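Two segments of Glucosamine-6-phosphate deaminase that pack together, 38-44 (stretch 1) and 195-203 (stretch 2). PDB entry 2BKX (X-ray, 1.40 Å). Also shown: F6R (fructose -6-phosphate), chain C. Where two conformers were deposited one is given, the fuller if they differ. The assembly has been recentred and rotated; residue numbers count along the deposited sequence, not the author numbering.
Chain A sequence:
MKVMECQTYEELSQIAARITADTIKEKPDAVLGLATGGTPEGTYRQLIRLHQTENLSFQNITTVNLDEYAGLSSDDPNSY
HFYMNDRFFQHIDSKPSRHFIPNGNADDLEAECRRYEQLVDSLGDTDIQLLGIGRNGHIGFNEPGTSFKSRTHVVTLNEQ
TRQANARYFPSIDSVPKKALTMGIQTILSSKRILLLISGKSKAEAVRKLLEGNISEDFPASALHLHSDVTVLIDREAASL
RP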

ATOM      1  N   GLY A  38      -9.391  -1.547  -0.407  1.00  5.38           N
ATOM      2  CA  GLY A  38     -10.469  -0.587  -0.284  1.00  5.71           C
ATOM      3  C   GLY A  38     -10.000   0.749   0.250  1.00  5.12           C
ATOM      4  O   GLY A  38     -10.522   1.804  -0.118  1.00  7.16           O
ATOM      5  N   THR A  39      -9.016   0.757   1.150  1.00  5.16           N
ATOM      6  CA  THR A  39      -8.719   1.983   1.841  1.00  5.10           C
ATOM      7  C   THR A  39      -8.290   3.156   0.940  1.00  4.57           C
ATOM      8  O   THR A  39      -8.775   4.254   1.144  1.00  5.31           O
ATOM      9  CB  THR A  39      -7.666   1.745   2.954  1.00  5.71           C
ATOM     10  OG1 THR A  39      -8.025   0.662   3.811  1.00  5.57           O
ATOM     11  CG2 THR A  39      -7.578   2.981   3.834  1.00  6.28           C
ATOM     12  N   PRO A  40      -7.378   2.940  -0.033  1.00  4.29           N
ATOM     13  CA  PRO A  40      -6.931   4.069  -0.849  1.00  4.90           C
ATOM     14  C   PRO A  40      -7.833   4.438  -2.032  1.00  5.30           C
ATOM     15  O   PRO A  40      -7.484   5.317  -2.813  1.00  6.13           O
ATOM     16  CB  PRO A  40      -5.556   3.629  -1.332  1.00  5.40           C
ATOM     17  CG  PRO A  40      -5.705   2.162  -1.493  1.00  5.82           C
ATOM     18  CD  PRO A  40      -6.601   1.719  -0.341  1.00  5.26           C
ATOM     19  N   GLU A  41      -8.989   3.784  -2.165  1.00  6.05           N
ATOM     20  CA  GLU A  41      -9.848   4.071  -3.315  1.00  7.08           C
ATOM     21  C   GLU A  41     -10.190   5.545  -3.422  1.00  6.70           C
ATOM     22  O   GLU A  41     -10.100   6.135  -4.502  1.00  7.42           O
ATOM     23  CB  GLU A  41     -11.121   3.250  -3.231  1.00  7.89           C
ATOM     24  CG  GLU A  41     -10.780   1.800  -3.590  0.50 10.01           C
ATOM     25  CD  GLU A  41     -11.957   0.886  -3.749  0.50 10.68           C
ATOM     26  OE1 GLU A  41     -13.104   1.343  -3.656  0.50 16.78           O
ATOM     27  OE2 GLU A  41     -11.711  -0.326  -3.947  0.50 13.89           O
ATOM     28  N   GLY A  42     -10.590   6.164  -2.315  1.00  6.37           N
ATOM     29  CA  GLY A  42     -10.920   7.597  -2.338  1.00  6.49           C
ATOM     30  C   GLY A  42      -9.742   8.471  -2.659  1.00  6.41           C
ATOM     31  O   GLY A  42      -9.889   9.518  -3.280  1.00  7.19           O
ATOM     32  N   THR A  43      -8.541   8.077  -2.198  1.00  5.12           N
ATOM     33  CA  THR A  43      -7.311   8.823  -2.492  1.00  5.97           C
ATOM     34  C   THR A  43      -7.049   8.861  -3.974  1.00  6.71           C
ATOM     35  O   THR A  43      -6.736   9.901  -4.537  1.00  6.81           O
ATOM     36  CB  THR A  43      -6.116   8.207  -1.708  1.00  5.88           C
ATOM     37  OG1 THR A  43      -6.375   8.349  -0.296  1.00  5.88           O
ATOM     38  CG2 THR A  43      -4.821   8.918  -1.991  1.00  6.23           C
ATOM     39  N   TYR A  44      -7.157   7.719  -4.638  1.00  5.81           N
ATOM     40  CA  TYR A  44      -6.970   7.720  -6.086  1.00  6.07           C
ATOM     41  C   TYR A  44      -8.019   8.555  -6.791  1.00  6.21           C
ATOM     42  O   TYR A  44      -7.666   9.331  -7.686  1.00  6.35           O
ATOM     43  CB  TYR A  44      -6.964   6.289  -6.629  1.00  5.94           C
ATOM     44  CG  TYR A  44      -5.772   5.467  -6.177  1.00  5.41           C
ATOM     45  CD1 TYR A  44      -4.484   5.934  -6.351  1.00  6.32           C
ATOM     46  CD2 TYR A  44      -5.925   4.240  -5.515  1.00  5.26           C
ATOM     47  CE1 TYR A  44      -3.392   5.220  -5.942  1.00  6.27           C
ATOM     48  CE2 TYR A  44      -4.813   3.504  -5.066  1.00  5.28           C
ATOM     49  CZ  TYR A  44      -3.560   4.001  -5.286  1.00  4.97           C
ATOM     50  OH  TYR A  44      -2.456   3.312  -4.846  1.00  6.82           O
ATOM     51  N   LEU A 195       0.283   6.073   6.118  1.00  4.99           N
ATOM     52  CA  LEU A 195      -0.544   4.928   6.481  1.00  4.62           C
ATOM     53  C   LEU A 195      -1.985   5.406   6.613  1.00  4.17           C
ATOM     54  O   LEU A 195      -2.286   6.314   7.381  1.00  5.25           O
ATOM     55  CB  LEU A 195      -0.033   4.271   7.769  1.00  5.09           C
ATOM     56  CG  LEU A 195      -0.909   3.188   8.374  1.00  5.52           C
ATOM     57  CD1 LEU A 195      -1.084   2.013   7.450  1.00  6.66           C
ATOM     58  CD2 LEU A 195      -0.313   2.746   9.687  1.00  6.32           C
ATOM     59  N   LEU A 196      -2.878   4.761   5.856  1.00  4.33           N
ATOM     60  CA  LEU A 196      -4.288   5.109   5.812  1.00  4.88           C
ATOM     61  C   LEU A 196      -5.097   3.998   6.498  1.00  4.25           C
ATOM     62  O   LEU A 196      -4.931   2.834   6.197  1.00  5.12           O
ATOM     63  CB  LEU A 196      -4.758   5.203   4.358  1.00  5.83           C
ATOM     64  CG  LEU A 196      -3.941   6.115   3.458  1.00  7.12           C
ATOM     65  CD1 LEU A 196      -4.471   6.123   2.027  1.00  7.78           C
ATOM     66  CD2 LEU A 196      -3.874   7.515   4.036  1.00  6.65           C
ATOM     67  N   ILE A 197      -6.019   4.398   7.364  1.00  3.83           N
ATOM     68  CA  ILE A 197      -6.807   3.448   8.140  1.00  5.18           C
ATOM     69  C   ILE A 197      -8.235   3.939   8.247  1.00  5.21           C
ATOM     70  O   ILE A 197      -8.489   5.018   8.816  1.00  5.93           O
ATOM     71  CB  ILE A 197      -6.243   3.192   9.540  1.00  5.42           C
ATOM     72  CG1 ILE A 197      -4.735   2.956   9.515  1.00  5.79           C
ATOM     73  CG2 ILE A 197      -6.940   1.936  10.110  1.00  5.20           C
ATOM     74  CD1 ILE A 197      -4.088   2.746  10.875  1.00  6.03           C
ATOM     75  N   SER A 198      -9.162   3.100   7.784  1.00  6.13           N
ATOM     76  CA  SER A 198     -10.573   3.466   7.737  1.00  6.94           C
ATOM     77  C   SER A 198     -11.481   2.305   8.146  1.00  7.37           C
ATOM     78  O   SER A 198     -11.297   1.182   7.724  1.00  7.56           O
ATOM     79  CB  SER A 198     -10.966   3.911   6.300  1.00  7.80           C
ATOM     80  OG  SER A 198     -12.355   4.153   6.200  1.00 10.69           O
ATOM     81  N   GLY A 199     -12.477   2.632   8.959  1.00  7.66           N
ATOM     82  CA  GLY A 199     -13.546   1.699   9.234  1.00  8.59           C
ATOM     83  C   GLY A 199     -13.373   0.872  10.486  1.00 10.00           C
ATOM     84  O   GLY A 199     -12.265   0.632  10.958  1.00  9.48           O
ATOM     85  N   LYS A 200     -14.514   0.393  11.000  1.00 11.51           N
ATOM     86  CA  LYS A 200     -14.560  -0.400  12.240  1.00 12.75           C
ATOM     87  C   LYS A 200     -13.726  -1.676  12.212  1.00 11.58           C
ATOM     88  O   LYS A 200     -13.208  -2.120  13.256  1.00 12.15           O
ATOM     89  CB  LYS A 200     -16.036  -0.732  12.526  1.00 14.40           C
ATOM     90  CG  LYS A 200     -16.331  -1.455  13.782  1.00 18.60           C
ATOM     91  CD  LYS A 200     -17.853  -1.448  14.025  1.00 20.07           C
ATOM     92  CE  LYS A 200     -18.311  -2.722  14.759  1.00 25.75           C
ATOM     93  NZ  LYS A 200     -19.688  -3.112  14.310  1.00 28.07           N
ATOM     94  N   SER A 201     -13.551  -2.273  11.037  1.00 10.55           N
ATOM     95  CA  SER A 201     -12.770  -3.493  10.946  1.00 10.20           C
ATOM     96  C   SER A 201     -11.321  -3.334  11.346  1.00  9.41           C
ATOM     97  O   SER A 201     -10.678  -4.338  11.631  1.00 10.31           O
ATOM     98  CB  SER A 201     -12.848  -4.095   9.549  1.00 11.02           C
ATOM     99  OG  SER A 201     -11.995  -3.448   8.627  1.00 13.17           O
ATOM    100  N   LYS A 202     -10.822  -2.088  11.363  1.00  8.76           N
ATOM    101  CA  LYS A 202      -9.442  -1.794  11.706  1.00  7.93           C
ATOM    102  C   LYS A 202      -9.255  -1.236  13.113  1.00  7.90           C
ATOM    103  O   LYS A 202      -8.124  -0.897  13.509  1.00  7.72           O
ATOM    104  CB  LYS A 202      -8.857  -0.791  10.699  1.00  7.31           C
ATOM    105  CG  LYS A 202      -9.013  -1.216   9.242  1.00  7.91           C
ATOM    106  CD  LYS A 202      -8.421  -2.594   8.940  1.00  6.94           C
ATOM    107  CE  LYS A 202      -8.567  -2.968   7.464  1.00  6.28           C
ATOM    108  NZ  LYS A 202      -7.850  -2.005   6.527  1.00  6.11           N
ATOM    109  N   ALA A 203     -10.345  -1.093  13.876  1.00  8.07           N
ATOM    110  CA  ALA A 203     -10.247  -0.436  15.167  1.00  8.12           C
ATOM    111  C   ALA A 203      -9.327  -1.179  16.144  1.00  8.49           C
ATOM    112  O   ALA A 203      -8.605  -0.548  16.923  1.00  8.90           O
ATOM    113  CB  ALA A 203     -11.633  -0.200  15.753  1.00  9.92           C
TER
HETATM  114  C1  F6R C1243      -2.261  -2.980  -0.099  1.00 16.24           C
HETATM  115  C2  F6R C1243      -1.718  -3.966   0.916  1.00 12.72           C
HETATM  116  C3  F6R C1243      -2.494  -4.532   2.113  1.00  8.62           C
HETATM  117  C4  F6R C1243      -3.773  -3.740   2.454  1.00  6.82           C
HETATM  118  C5  F6R C1243      -4.523  -4.284   3.659  1.00  7.20           C
HETATM  119  C6  F6R C1243      -5.805  -3.502   3.923  1.00  6.19           C
HETATM  120  O1  F6R C1243      -1.468  -2.950  -1.301  1.00 14.45           O
HETATM  121  O2  F6R C1243      -0.558  -4.288   0.786  1.00 18.38           O
HETATM  122  O3  F6R C1243      -1.669  -4.451   3.261  1.00  8.67           O
HETATM  123  O4  F6R C1243      -3.405  -2.387   2.703  1.00  7.31           O
HETATM  124  O5  F6R C1243      -4.807  -5.671   3.525  1.00  7.57           O
HETATM  125  O6  F6R C1243      -6.705  -3.721   2.826  1.00  5.77           O
HETATM  126  P   F6R C1243      -8.027  -2.833   2.719  1.00  5.35           P
HETATM  127  O1P F6R C1243      -7.581  -1.436   2.386  1.00  5.89           O
HETATM  128  O2P F6R C1243      -8.673  -2.885   4.077  1.00  6.22           O
HETATM  129  O3P F6R C1243      -8.857  -3.431   1.630  1.00  5.38           O
HETATM  130  O   HOH W   1      -5.966   0.268   5.890  1.00  6.24           O
HETATM  131  O   HOH W   2      -9.051   0.583   6.306  1.00  6.79           O

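Not one direct hydrogen bond joins these two segments, yet their polar atoms are closely coordinated, because two waters and a phosphate group stand between them. The example illustrates a general principle: residues far apart in sequence, here at least 153 positions, can be brought into register around a ligand while the protein surfaces themselves meet mainly through carbon.

The phosphate of fructose-6-phosphate is the first of the shared partners. From stretch 1, G38 N donates to F6R O3P at 2.8 Å. T39 N donates to F6R O1P at 2.9 Å, so successive amides at the start of a type I turn, G38 to E41, bind different oxygens of the same group. T39 OG1 also donates to F6R O1P, at 2.6 Å. From stretch 2, K202 NZ donates to F6R O2P at 2.7 Å, and its positive charge suits an anionic partner. T39 OG1 and K202 NZ are themselves 3.8 Å apart, close neighbours that are linked through what they both bind.

The waters complete the arrangement. Water 1 donates to T39 OG1 at 3.0 Å and to L196 O at 2.8 Å, tying the threonine hydroxyl to the backbone of the strand. Water 2 donates to T39 OG1 at 2.7 Å and accepts from S198 N at 2.9 Å and from K202 NZ at 2.9 Å. The hydroxyl of T39 thus gives its proton to the phosphate and receives one from each water, which makes this single side chain the polar hub of the contact.

The same residue supplies most of the direct packing. T39 has its CA-to-CB bond pointing toward stretch 2, and chi1 is in the m well. While T39 OG1 serves the waters and the ligand, T39 CG2 lies against the strand, 3.6 Å from both L196 O and L196 CB. Just past the strand, T39 CG2 is also 4.3 Å from S198 CB. The closest CA pair across the contact is T39 CA and S198 CA, 6.4 Å apart, a spacing that leaves room for a methyl group between the backbones.

L196 provides the main apolar surface on the other side. Its side chain, in the mt rotamer, places L196 CD1 4.3 Å from P40 CB and 3.7 Å from T43 OG1. P40 and T43 lie three residues apart, and the backbone hydrogen bond from Y44 N to P40 O, 3.0 Å, spans the stretch that carries both side chains. Alternation along the strand is also plain: L196 points toward stretch 1, whereas I197 points away and adds almost nothing.

Beyond the strand, G199 adopts phi/psi of 95/157, where a CB would be jammed against the carbonyl oxygen of S198. The chain then enters a short 3-10 segment, with K202 N bonded to G199 O at 3.1 Å, and K202 points back toward stretch 1. With only 228 Å² buried in total, the direct interface is small, and much of its polar connection passes through the bound molecules.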